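Local coordinates for protein probable oxidoreductase (Pseudomonas aeruginosa, PDB 4B7C) that probably catalyses NADP-dependent oxidation or reduction of a still unidentified substrate, as a member of the medium-chain dehydrogenase/reductase family, at residues B[36-41]-B[84-89]; B[95-100]-B[112-117]; B[175-180]-B[194-199]. All coordinates share one frame; numbering follows the deposited sequence.

Contact 1 of 3, residues B[36-41]-B[84-89]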
# COMPACT_ATOMS: atom_id res chain seq x y z
N PRO B 36 18.73 40.51 9.14
CA PRO B 36 17.58 39.80 9.69
C PRO B 36 16.68 40.71 10.51
O PRO B 36 17.17 41.55 11.27
CB PRO B 36 18.21 38.74 10.60
CG PRO B 36 19.51 39.33 11.01
CD PRO B 36 19.97 40.12 9.81
N ALA B 37 15.38 40.51 10.37
CA ALA B 37 14.42 41.16 11.25
C ALA B 37 14.26 40.34 12.52
O ALA B 37 14.76 39.22 12.62
CB ALA B 37 13.07 41.30 10.55
N GLU B 38 13.47 40.86 13.44
CA GLU B 38 13.12 40.15 14.64
C GLU B 38 12.53 38.76 14.35
O GLU B 38 11.71 38.58 13.44
CB GLU B 38 12.18 41.00 15.48
CG GLU B 38 11.83 40.43 16.83
CD GLU B 38 12.98 40.37 17.80
OE1 GLU B 38 14.05 41.00 17.56
OE2 GLU B 38 12.79 39.69 18.82
N GLY B 39 12.96 37.76 15.12
CA GLY B 39 12.52 36.37 14.92
C GLY B 39 13.19 35.68 13.75
O GLY B 39 12.86 34.54 13.40
N GLN B 40 14.17 36.36 13.15
CA GLN B 40 14.93 35.77 12.05
C GLN B 40 16.40 35.55 12.41
O GLN B 40 16.92 36.13 13.36
CB GLN B 40 14.85 36.67 10.81
CG GLN B 40 13.42 36.91 10.31
CD GLN B 40 13.41 37.67 8.98
OE1 GLN B 40 14.31 38.45 8.70
NE2 GLN B 40 12.36 37.47 8.19
N ILE B 41 17.06 34.73 11.60
CA ILE B 41 18.51 34.58 11.65
C ILE B 41 19.14 34.83 10.29
O ILE B 41 18.48 34.73 9.24
CB ILE B 41 18.94 33.20 12.17
CG1 ILE B 41 18.53 32.08 11.20
CG2 ILE B 41 18.36 32.96 13.57
CD1 ILE B 41 19.07 30.73 11.61
N VAL B 84 24.29 36.27 12.47
CA VAL B 84 23.47 37.14 13.29
C VAL B 84 22.18 36.43 13.64
O VAL B 84 21.52 35.88 12.75
CB VAL B 84 23.06 38.46 12.59
CG1 VAL B 84 22.07 39.22 13.45
CG2 VAL B 84 24.28 39.31 12.25
N SER B 85 21.81 36.48 14.91
CA SER B 85 20.53 35.94 15.37
C SER B 85 19.68 36.95 16.10
O SER B 85 20.14 37.64 17.00
CB SER B 85 20.73 34.74 16.29
OG SER B 85 19.47 34.31 16.79
N LYS B 86 18.42 37.04 15.68
CA LYS B 86 17.38 37.77 16.42
C LYS B 86 16.27 36.80 16.85
O LYS B 86 15.09 37.11 16.81
CB LYS B 86 16.83 38.93 15.60
CG LYS B 86 17.83 40.07 15.46
CD LYS B 86 17.30 41.18 14.57
CE LYS B 86 18.34 42.25 14.34
NZ LYS B 86 17.88 43.20 13.31
N HIS B 87 16.70 35.59 17.19
CA HIS B 87 15.84 34.48 17.57
C HIS B 87 16.44 33.82 18.78
O HIS B 87 17.62 33.45 18.76
CB HIS B 87 15.73 33.49 16.41
CG HIS B 87 14.67 32.43 16.61
ND1 HIS B 87 14.78 31.46 17.52
CD2 HIS B 87 13.47 32.20 15.95
CE1 HIS B 87 13.71 30.66 17.47
NE2 HIS B 87 12.90 31.12 16.50
N PRO B 88 15.66 33.66 19.86
CA PRO B 88 16.20 33.13 21.14
C PRO B 88 16.72 31.69 21.10
O PRO B 88 17.47 31.28 21.96
CB PRO B 88 15.02 33.23 22.11
CG PRO B 88 13.82 33.52 21.29
CD PRO B 88 14.21 33.92 19.91
N GLY B 89 16.34 30.94 20.07
CA GLY B 89 16.81 29.56 19.89
C GLY B 89 18.20 29.40 19.30
O GLY B 89 18.75 28.30 19.27

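Contact 2 of 3, residues B[95-100]-B[112-117]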
# COMPACT_ATOMS: atom_id res chain seq x y z
N TYR B 95 26.31 26.44 14.25
CA TYR B 95 26.12 25.82 12.95
C TYR B 95 24.75 25.16 12.94
O TYR B 95 24.36 24.48 13.89
CB TYR B 95 27.20 24.80 12.62
CG TYR B 95 28.51 25.45 12.27
CD1 TYR B 95 29.38 25.88 13.28
CD2 TYR B 95 28.88 25.67 10.95
CE1 TYR B 95 30.59 26.50 12.97
CE2 TYR B 95 30.08 26.28 10.63
CZ TYR B 95 30.93 26.69 11.65
OH TYR B 95 32.13 27.30 11.35
N VAL B 96 24.03 25.36 11.84
CA VAL B 96 22.67 24.87 11.71
C VAL B 96 22.45 24.08 10.42
O VAL B 96 23.13 24.30 9.41
CB VAL B 96 21.63 26.02 11.76
CG1 VAL B 96 21.64 26.69 13.11
CG2 VAL B 96 21.86 27.06 10.65
N ASN B 97 21.49 23.16 10.49
CA ASN B 97 20.94 22.44 9.34
C ASN B 97 19.54 22.98 9.11
O ASN B 97 18.77 23.16 10.04
CB ASN B 97 20.87 20.93 9.61
CG ASN B 97 20.21 20.15 8.48
OD1 ASN B 97 19.03 20.35 8.18
ND2 ASN B 97 20.95 19.22 7.89
N GLY B 98 19.21 23.26 7.86
CA GLY B 98 17.88 23.79 7.52
C GLY B 98 17.71 24.02 6.04
O GLY B 98 18.62 23.73 5.25
N ALA B 99 16.54 24.52 5.66
CA ALA B 99 16.25 24.85 4.27
C ALA B 99 16.91 26.18 3.98
O ALA B 99 16.28 27.23 4.09
CB ALA B 99 14.73 24.92 4.02
N LEU B 100 18.19 26.14 3.63
CA LEU B 100 18.99 27.36 3.46
C LEU B 100 18.87 28.00 2.08
O LEU B 100 19.22 29.17 1.88
CB LEU B 100 20.47 27.07 3.75
CG LEU B 100 20.78 26.59 5.19
CD1 LEU B 100 22.28 26.37 5.39
CD2 LEU B 100 20.22 27.56 6.23
N GLY B 112 12.06 24.71 11.28
CA GLY B 112 12.55 23.34 11.03
C GLY B 112 14.07 23.23 11.11
O GLY B 112 14.63 22.16 10.84
N PHE B 113 14.74 24.31 11.49
CA PHE B 113 16.20 24.32 11.62
C PHE B 113 16.62 23.62 12.91
O PHE B 113 15.91 23.70 13.91
CB PHE B 113 16.76 25.74 11.66
CG PHE B 113 16.79 26.45 10.33
CD1 PHE B 113 15.76 26.31 9.41
CD2 PHE B 113 17.85 27.30 10.01
CE1 PHE B 113 15.78 27.00 8.21
CE2 PHE B 113 17.88 27.98 8.80
CZ PHE B 113 16.84 27.83 7.90
N TYR B 114 17.75 22.94 12.88
CA TYR B 114 18.36 22.42 14.10
C TYR B 114 19.87 22.64 14.11
O TYR B 114 20.53 22.70 13.07
CB TYR B 114 18.01 20.95 14.34
CG TYR B 114 18.42 19.98 13.26
CD1 TYR B 114 17.59 19.71 12.17
CD2 TYR B 114 19.63 19.30 13.35
CE1 TYR B 114 17.99 18.80 11.20
CE2 TYR B 114 20.03 18.39 12.39
CZ TYR B 114 19.20 18.15 11.31
OH TYR B 114 19.63 17.24 10.35
N LYS B 115 20.41 22.79 15.31
CA LYS B 115 21.84 23.00 15.49
C LYS B 115 22.61 21.71 15.27
O LYS B 115 22.12 20.66 15.63
CB LYS B 115 22.15 23.52 16.90
CG LYS B 115 21.46 24.84 17.23
CD LYS B 115 21.98 25.45 18.53
CE LYS B 115 20.97 26.44 19.11
NZ LYS B 115 21.46 27.39 20.14
N VAL B 116 23.79 21.81 14.68
CA VAL B 116 24.71 20.65 14.49
C VAL B 116 26.10 20.96 15.07
O VAL B 116 26.50 22.12 15.12
CB VAL B 116 24.83 20.22 13.00
CG1 VAL B 116 23.50 19.68 12.48
CG2 VAL B 116 25.31 21.36 12.13
N ASP B 117 26.79 19.92 15.54
CA ASP B 117 28.09 20.05 16.23
C ASP B 117 29.25 19.68 15.30
O ASP B 117 29.50 18.50 15.08
CB ASP B 117 28.11 19.16 17.49
CG ASP B 117 29.35 19.39 18.38
OD1 ASP B 117 30.29 20.10 17.98
OD2 ASP B 117 29.36 18.83 19.50
O HOH W 1 26.71 24.44 16.32
O HOH W 2 16.44 20.85 9.12

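Contact 3 of 3, residues B[175-180]-B[194-199]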
# COMPACT_ATOMS: atom_id res chain seq x y z
N CYS B 175 19.65 -8.68 9.36
CA CYS B 175 18.92 -9.02 8.15
C CYS B 175 19.84 -9.48 7.04
O CYS B 175 21.01 -9.12 6.99
CB CYS B 175 18.12 -7.82 7.64
SG CYS B 175 17.01 -7.13 8.89
N ARG B 176 19.27 -10.26 6.13
CA ARG B 176 19.88 -10.48 4.84
C ARG B 176 19.56 -9.27 3.98
O ARG B 176 18.40 -8.93 3.78
CB ARG B 176 19.37 -11.77 4.19
CG ARG B 176 19.91 -11.98 2.79
CD ARG B 176 19.51 -13.30 2.16
NE ARG B 176 20.05 -13.31 0.80
CZ ARG B 176 21.31 -13.59 0.47
NH1 ARG B 176 22.21 -13.94 1.39
NH2 ARG B 176 21.69 -13.53 -0.81
N VAL B 177 20.60 -8.64 3.44
CA VAL B 177 20.46 -7.38 2.74
C VAL B 177 20.87 -7.46 1.28
O VAL B 177 22.04 -7.73 0.95
CB VAL B 177 21.28 -6.27 3.42
CG1 VAL B 177 20.97 -4.92 2.79
CG2 VAL B 177 21.01 -6.24 4.91
N VAL B 178 19.91 -7.18 0.40
CA VAL B 178 20.13 -7.22 -1.04
C VAL B 178 19.84 -5.87 -1.65
O VAL B 178 18.75 -5.31 -1.53
CB VAL B 178 19.26 -8.31 -1.72
CG1 VAL B 178 19.44 -8.28 -3.23
CG2 VAL B 178 19.62 -9.68 -1.18
N GLY B 179 20.84 -5.35 -2.35
CA GLY B 179 20.74 -4.06 -3.01
C GLY B 179 20.41 -4.19 -4.48
O GLY B 179 20.78 -5.16 -5.13
N ILE B 180 19.68 -3.21 -5.00
CA ILE B 180 19.44 -3.09 -6.42
C ILE B 180 20.04 -1.76 -6.87
O ILE B 180 19.65 -0.71 -6.37
CB ILE B 180 17.94 -3.08 -6.80
CG1 ILE B 180 17.26 -4.37 -6.33
CG2 ILE B 180 17.80 -2.91 -8.30
CD1 ILE B 180 15.75 -4.37 -6.54
N LEU B 194 30.31 -1.89 1.71
CA LEU B 194 29.21 -1.65 2.67
C LEU B 194 28.68 -2.90 3.36
O LEU B 194 27.92 -2.81 4.33
CB LEU B 194 28.05 -0.91 2.00
CG LEU B 194 28.36 0.46 1.40
CD1 LEU B 194 27.10 1.12 0.88
CD2 LEU B 194 29.06 1.35 2.41
N GLY B 195 29.09 -4.07 2.88
CA GLY B 195 28.72 -5.33 3.53
C GLY B 195 27.34 -5.86 3.18
O GLY B 195 26.78 -6.68 3.91
N PHE B 196 26.76 -5.38 2.09
CA PHE B 196 25.50 -5.95 1.58
C PHE B 196 25.75 -7.43 1.28
O PHE B 196 26.84 -7.79 0.80
CB PHE B 196 25.04 -5.26 0.29
CG PHE B 196 24.31 -3.95 0.49
CD1 PHE B 196 24.81 -2.96 1.33
CD2 PHE B 196 23.13 -3.69 -0.20
CE1 PHE B 196 24.14 -1.75 1.48
CE2 PHE B 196 22.46 -2.48 -0.05
CZ PHE B 196 22.97 -1.51 0.79
N ASP B 197 24.76 -8.27 1.56
CA ASP B 197 24.88 -9.71 1.30
C ASP B 197 24.87 -9.99 -0.18
O ASP B 197 25.49 -10.94 -0.66
CB ASP B 197 23.74 -10.48 1.96
CG ASP B 197 23.85 -10.47 3.45
OD1 ASP B 197 24.70 -11.21 3.98
OD2 ASP B 197 23.09 -9.72 4.10
N GLY B 198 24.17 -9.14 -0.91
CA GLY B 198 24.13 -9.24 -2.36
C GLY B 198 23.74 -7.95 -3.02
O GLY B 198 23.21 -7.05 -2.38
N ALA B 199 24.00 -7.87 -4.31
CA ALA B 199 23.66 -6.69 -5.10
C ALA B 199 23.30 -7.12 -6.50
O ALA B 199 24.02 -7.89 -7.12
CB ALA B 199 24.83 -5.72 -5.16
O HOH W 3 24.81 -13.64 -1.53

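Contact 1 of 3, residues B[36-41]-B[84-89]
A type II beta turn, Ala37 to Gln40, leads into strand 41-49 of the GroES-like domain and packs against the chain leaving strand 77-85, where Lys86 reaches across it. The lysine chain is extended beyond CG, and its NZ gives a hydrogen bond of 2.7 Å to Pro36 O, nearly along the C=O axis. On the way CD passes 3.3 Å from the same Pro36 O, and CB lies 3.6 Å from Ala37 O, so the aliphatic part of the side chain runs past the carbonyls of Pro36 and Ala37. The Lys86 backbone is gripped as well: its N donates to Gln40 O at 2.9 Å, and its O accepts from Gly39 N through a more bent bond (139° at the hydrogen). Gly39 takes the turn position with positive phi, which favours glycine. The amide oxygen OE1 of Gln40 folds back to accept from Ala37 N, beside the turn's own bond from Gln40 N to Ala37 O. Pro36 CG presses on Val84 CG1 at 3.5 Å, the two side chains crossing at about a right angle. Beyond the lysine, Gly39 O faces the edge of the His87 ring at CD2. Ser85 OG accepts from His87 N at 3.1 Å in an ST turn and is also bonded to Phe90 O, while Ile41 CG2 lies against this hydroxyl and His87 CB. Ile41 and Ser85 form a non-hydrogen-bonded antiparallel pair where strand 41-49 begins and strand 77-85 ends; Leu42 of the former backs Pro36 and Val84, and Ile41 also bonds through its backbone to Gly108 of strand 105-108.

Contact 2 of 3, residues B[95-100]-B[112-117]
Phe113 fills the tight end of this antiparallel strand pair, its ring lying flat on the backbone of Gly98, where the chain turns a corner. Gly98 CA sits over the centre of the ring, 3.9 Å from the Phe113 centroid. Leu100 CD2 reaches Phe113 CE2 at 3.5 Å, and Val96 CG2 adds a lighter contact at CD2. Asn97 and Tyr114 form a hydrogen-bonded pair, with Asn97 N to Tyr114 O at 2.8 Å and nearly straight (174°). Their side chains run side by side: CG of Asn97 is anti to its backbone N (chi1 176°), and the amide stacks on the phenol with planes 12° apart while Asn97 CB covers the ring toward its rim. By contrast, water enters at both ends of the pair: water 1 links Tyr95 N to Val116 O, which it meets at 2.6 Å, and at the other end a second water lies between Asn97 OD1 and Gly112 O. Lys115 NZ turns off to a salt bridge with Asp94. Strand 95-97 lies between strands 114-116 and 77-85, bonding to the latter through Val96 and Gly80; Phe113 extends to Ile41 of strand 41-49 and to Phe106 of strand 105-108.

Contact 3 of 3, residues B[175-180]-B[194-199]
Strands 176-181 and 198-201 run parallel, with Val178 beside Gly198 and Gly179 beside Ala199, and Gly179 N donates to Gly198 O at 2.9 Å in a nearly straight bond. Two residues before Gly179, Val177 O accepts from Gly198 N at 3.2 Å and, weakly, from Asp197 N. Asp197 extends the pairing with its side chain: OD2 takes the N-H of Val177 at 2.8 Å on the anti side of the carboxylate, much as a backbone carbonyl would. Its CB lies over one face of the Arg176 guanidinium, 3.8 Å from NH1. Asp197 OD1 stays 4.5 Å from Arg176 NH1 and well out of the guanidinium plane, so any attraction is one of charge alone; Arg176 NH2 instead forms a salt bridge with Glu214 and shares water 3 with Asp197 O. Val177 CG1, anti to its backbone N (chi1 -173°), covers a face of the Phe196 ring, whose edge meets Gly179 N, 3.6 Å from Phe196 CD2. This joins both strands of a Rossmann-type beta-alpha-beta unit: Phe196 and Ala199 rest on the intervening helix 184-193, Val177 on helix 161-172, and strand 152-155 flanks 176-181.

Overall arrangement
Contacts 1 and 2 belong to the GroES-like domain and share one sheet, strands 77-85 and 95-97 being neighbours in it; their centres are 14 Å apart and Ile41 of contact 1 touches Phe113 of contact 2. Contact 3 lies in the nucleotide-binding-type domain, on the opposite side of the chain's centre, about 32 Å from contact 2 between centres. Contact 1 is a surface contact, where a lysine amine and backbone N-H groups from both segments each bind a carbonyl oxygen of the facing segment. Contact 2 is partly buried and relies on aromatic rings laid over backbone and amide. Contact 3 is largely buried, parallel rather than antiparallel, with an exposed aspartate whose carboxylate takes a strand N-H.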